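Long-range contact in uncharacterized protein (Deinococcus radiodurans, PDB 3M33), which is of unknown function but probably acts as a methyltransferase: residues 50-55 with 114-119. Residues are numbered along the deposited sequence; the frame is centred on the assembly and turned at random.
Sequences TRVLEA and LIVSRR. With SO4 (sulfate ion), chain J; SO4 (sulfate ion), chain F.
Leu53 turns both its N and its O toward strand 114-118: the N donates to Leu114 O at 2.8 Å, nearly straight at 172°, and the O accepts from Val116 N. Leu114 N to Arg51 O and Ala55 N to Val116 O complete the parallel ladder, and three of the four acceptor carbonyls, those of Leu53, Leu114 and Val116, also take a CA-H...O contact, such as Ile115 CA to Leu53 O at 3.2 Å.

Apolar packing follows on both faces. On one, the beta-branched Val52 and Val116 suit an extended backbone, Leu114 adds apolar bulk, and Glu54 contributes its CB and CG; helix 36-45 covers part of this face, Leu42 touching Leu114 and Phe38 touching Val116. Val116 CG1 sits between its backbone N and carbonyl carbon (chi1 64°), from where it meets Val52 CG1 at 4.0 Å and Glu54 CB at 3.8 Å. On the other face Leu53 CB lies 4.3 Å from Ile115 CG1.

Polar side chains also meet at the C-terminal ends. Glu54, extended beyond CG, accepts a hydrogen bond at OE1 from Trp73 NE1, while its OE2 and Ala55 O share a water that accepts from Arg118 N at 2.9 Å. Arg119 turns NE and NH2 to one sulfate oxygen, O1, with NE at 2.6 Å, and NH1 pairs with Glu35. An alanine at Arg119 would probably leave that sulfate without these two donors and Glu35 OE2 without this partner.

Two adjacent parallel strands inside the sheet, joined through intervening helices and strands, are arranged as in Rossmann-type methyltransferases, where the cofactor usually binds at the C-terminal strand ends; the sulfate at Arg119, probably from the crystallisation liquor, proves no such site.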
ATOM      1  N   THR A  50      -7.875  16.535  10.001  1.00 40.12           N
ATOM      2  CA  THR A  50      -7.937  15.747   8.756  1.00 39.14           C
ATOM      3  C   THR A  50      -8.849  14.523   8.836  1.00 34.28           C
ATOM      4  O   THR A  50      -8.698  13.698   9.734  1.00 39.80           O
ATOM      5  CB  THR A  50      -6.542  15.242   8.355  1.00 36.51           C
ATOM      6  OG1 THR A  50      -5.638  16.353   8.268  1.00 37.03           O
ATOM      7  CG2 THR A  50      -6.604  14.515   7.029  1.00 36.90           C
ATOM      8  N   ARG A  51      -9.777  14.408   7.887  1.00 35.11           N
ATOM      9  CA  ARG A  51     -10.589  13.205   7.714  1.00 38.29           C
ATOM     10  C   ARG A  51      -9.947  12.297   6.671  1.00 36.27           C
ATOM     11  O   ARG A  51      -9.818  12.670   5.501  1.00 37.79           O
ATOM     12  CB  ARG A  51     -12.006  13.553   7.246  1.00 37.63           C
ATOM     13  CG  ARG A  51     -12.566  14.849   7.821  1.00 56.93           C
ATOM     14  CD  ARG A  51     -13.226  14.648   9.151  1.00 69.00           C
ATOM     15  NE  ARG A  51     -14.551  14.043   9.047  1.00 83.46           N
ATOM     16  CZ  ARG A  51     -15.331  13.787  10.096  1.00 89.92           C
ATOM     17  NH1 ARG A  51     -14.916  14.091  11.324  1.00 82.54           N
ATOM     18  NH2 ARG A  51     -16.525  13.231   9.923  1.00 94.86           N
ATOM     19  N   VAL A  52      -9.572  11.097   7.092  1.00 34.19           N
ATOM     20  CA  VAL A  52      -8.823  10.195   6.237  1.00 32.56           C
ATOM     21  C   VAL A  52      -9.666   9.005   5.792  1.00 32.02           C
ATOM     22  O   VAL A  52     -10.448   8.459   6.569  1.00 36.43           O
ATOM     23  CB  VAL A  52      -7.567   9.681   6.950  1.00 33.65           C
ATOM     24  CG1 VAL A  52      -6.733   8.808   6.000  1.00 31.37           C
ATOM     25  CG2 VAL A  52      -6.741  10.849   7.462  1.00 32.03           C
ATOM     26  N   LEU A  53      -9.515   8.631   4.528  1.00 31.97           N
ATOM     27  CA  LEU A  53     -10.007   7.360   4.023  1.00 33.65           C
ATOM     28  C   LEU A  53      -8.826   6.533   3.528  1.00 35.08           C
ATOM     29  O   LEU A  53      -8.063   6.976   2.656  1.00 34.83           O
ATOM     30  CB  LEU A  53     -10.995   7.569   2.886  1.00 35.33           C
ATOM     31  CG  LEU A  53     -11.512   6.259   2.286  1.00 35.04           C
ATOM     32  CD1 LEU A  53     -12.446   5.553   3.281  1.00 34.88           C
ATOM     33  CD2 LEU A  53     -12.249   6.535   0.999  1.00 41.88           C
ATOM     34  N   GLU A  54      -8.665   5.338   4.093  1.00 32.65           N
ATOM     35  CA  GLU A  54      -7.598   4.438   3.671  1.00 32.13           C
ATOM     36  C   GLU A  54      -8.163   3.258   2.906  1.00 37.43           C
ATOM     37  O   GLU A  54      -8.969   2.499   3.438  1.00 33.69           O
ATOM     38  CB  GLU A  54      -6.804   3.923   4.873  1.00 28.69           C
ATOM     39  CG  GLU A  54      -5.591   3.102   4.462  1.00 30.33           C
ATOM     40  CD  GLU A  54      -5.051   2.198   5.566  1.00 34.83           C
ATOM     41  OE1 GLU A  54      -5.546   2.246   6.715  1.00 38.36           O
ATOM     42  OE2 GLU A  54      -4.123   1.424   5.265  1.00 40.39           O
ATOM     43  N   ALA A  55      -7.744   3.109   1.658  1.00 31.59           N
ATOM     44  CA  ALA A  55      -8.156   1.968   0.845  1.00 33.71           C
ATOM     45  C   ALA A  55      -7.238   0.770   1.081  1.00 32.15           C
ATOM     46  O   ALA A  55      -6.005   0.883   1.016  1.00 34.75           O
ATOM     47  CB  ALA A  55      -8.162   2.347  -0.645  1.00 36.30           C
ATOM     48  N   LEU A 114      -8.124  13.456   2.935  1.00 37.92           N
ATOM     49  CA  LEU A 114      -7.028  12.607   2.469  1.00 41.33           C
ATOM     50  C   LEU A 114      -7.536  11.209   2.110  1.00 41.79           C
ATOM     51  O   LEU A 114      -8.263  10.584   2.888  1.00 35.67           O
ATOM     52  CB  LEU A 114      -5.919  12.518   3.531  1.00 35.30           C
ATOM     53  CG  LEU A 114      -4.716  11.625   3.223  1.00 35.96           C
ATOM     54  CD1 LEU A 114      -3.916  12.216   2.070  1.00 36.28           C
ATOM     55  CD2 LEU A 114      -3.830  11.483   4.465  1.00 34.45           C
ATOM     56  N   ILE A 115      -7.153  10.726   0.933  1.00 36.64           N
ATOM     57  CA  ILE A 115      -7.419   9.349   0.558  1.00 31.58           C
ATOM     58  C   ILE A 115      -6.064   8.714   0.370  1.00 34.02           C
ATOM     59  O   ILE A 115      -5.254   9.184  -0.412  1.00 36.99           O
ATOM     60  CB  ILE A 115      -8.251   9.239  -0.734  1.00 31.24           C
ATOM     61  CG1 ILE A 115      -9.657   9.815  -0.531  1.00 32.39           C
ATOM     62  CG2 ILE A 115      -8.350   7.804  -1.179  1.00 27.16           C
ATOM     63  CD1 ILE A 115      -9.692  11.329  -0.526  1.00 37.15           C
ATOM     64  N   VAL A 116      -5.793   7.654   1.111  1.00 33.82           N
ATOM     65  CA  VAL A 116      -4.461   7.097   1.108  1.00 29.25           C
ATOM     66  C   VAL A 116      -4.479   5.601   0.779  1.00 35.47           C
ATOM     67  O   VAL A 116      -5.433   4.883   1.111  1.00 33.17           O
ATOM     68  CB  VAL A 116      -3.766   7.356   2.451  1.00 34.31           C
ATOM     69  CG1 VAL A 116      -4.483   6.639   3.558  1.00 34.75           C
ATOM     70  CG2 VAL A 116      -2.328   6.897   2.389  1.00 40.79           C
ATOM     71  N   SER A 117      -3.440   5.129   0.095  1.00 35.40           N
ATOM     72  CA  SER A 117      -3.347   3.706  -0.215  1.00 32.43           C
ATOM     73  C   SER A 117      -1.905   3.254  -0.276  1.00 39.24           C
ATOM     74  O   SER A 117      -1.153   3.694  -1.150  1.00 31.07           O
ATOM     75  CB  SER A 117      -4.024   3.416  -1.556  1.00 35.05           C
ATOM     76  OG  SER A 117      -3.838   2.067  -1.931  1.00 42.86           O
ATOM     77  N   ARG A 118      -1.519   2.375   0.644  1.00 34.58           N
ATOM     78  CA  ARG A 118      -0.172   1.828   0.617  1.00 32.72           C
ATOM     79  C   ARG A 118      -0.205   0.509  -0.140  1.00 35.01           C
ATOM     80  O   ARG A 118      -0.576  -0.516   0.417  1.00 33.97           O
ATOM     81  CB  ARG A 118       0.383   1.624   2.036  1.00 31.06           C
ATOM     82  CG  ARG A 118       1.836   1.100   2.047  1.00 26.42           C
ATOM     83  CD  ARG A 118       2.298   0.569   3.425  1.00 30.44           C
ATOM     84  NE  ARG A 118       2.255   1.586   4.480  1.00 27.78           N
ATOM     85  CZ  ARG A 118       3.257   2.415   4.783  1.00 37.01           C
ATOM     86  NH1 ARG A 118       4.411   2.385   4.102  1.00 31.15           N
ATOM     87  NH2 ARG A 118       3.108   3.286   5.776  1.00 36.40           N
ATOM     88  N   ARG A 119       0.137   0.545  -1.425  1.00 33.16           N
ATOM     89  CA  ARG A 119       0.154  -0.667  -2.251  1.00 33.13           C
ATOM     90  C   ARG A 119      -1.222  -1.325  -2.318  1.00 35.40           C
ATOM     91  O   ARG A 119      -1.351  -2.542  -2.494  1.00 38.52           O
ATOM     92  CB  ARG A 119       1.218  -1.642  -1.732  1.00 35.03           C
ATOM     93  CG  ARG A 119       2.639  -1.012  -1.746  1.00 38.87           C
ATOM     94  CD  ARG A 119       3.631  -1.700  -0.789  1.00 41.37           C
ATOM     95  NE  ARG A 119       3.936  -3.072  -1.174  1.00 37.24           N
ATOM     96  CZ  ARG A 119       5.026  -3.749  -0.807  1.00 48.72           C
ATOM     97  NH1 ARG A 119       5.963  -3.185  -0.032  1.00 43.82           N
ATOM     98  NH2 ARG A 119       5.187  -5.004  -1.227  1.00 40.81           N
TER
HETATM   99  S   SO4 J 231     -10.518  17.452   5.931  0.70 67.96           S
HETATM  100  O1  SO4 J 231      -9.160  18.008   5.841  0.70 73.54           O
HETATM  101  O2  SO4 J 231     -11.270  18.132   6.991  0.70 80.49           O
HETATM  102  O3  SO4 J 231     -11.220  17.643   4.658  0.70 70.75           O
HETATM  103  O4  SO4 J 231     -10.422  16.047   6.263  0.70 45.13           O
HETATM  104  S   SO4 F 227       1.987  -5.846  -3.130  0.70 73.17           S
HETATM  105  O1  SO4 F 227       3.040  -5.050  -2.530  0.70 66.35           O
HETATM  106  O2  SO4 F 227       1.838  -7.092  -2.372  0.70 77.15           O
HETATM  107  O3  SO4 F 227       0.739  -5.084  -3.113  0.70 75.80           O
HETATM  108  O4  SO4 F 227       2.317  -6.161  -4.518  0.70 73.84           O
HETATM  109  O   HOH W   1      -3.466   0.958   2.345  1.00 34.79           O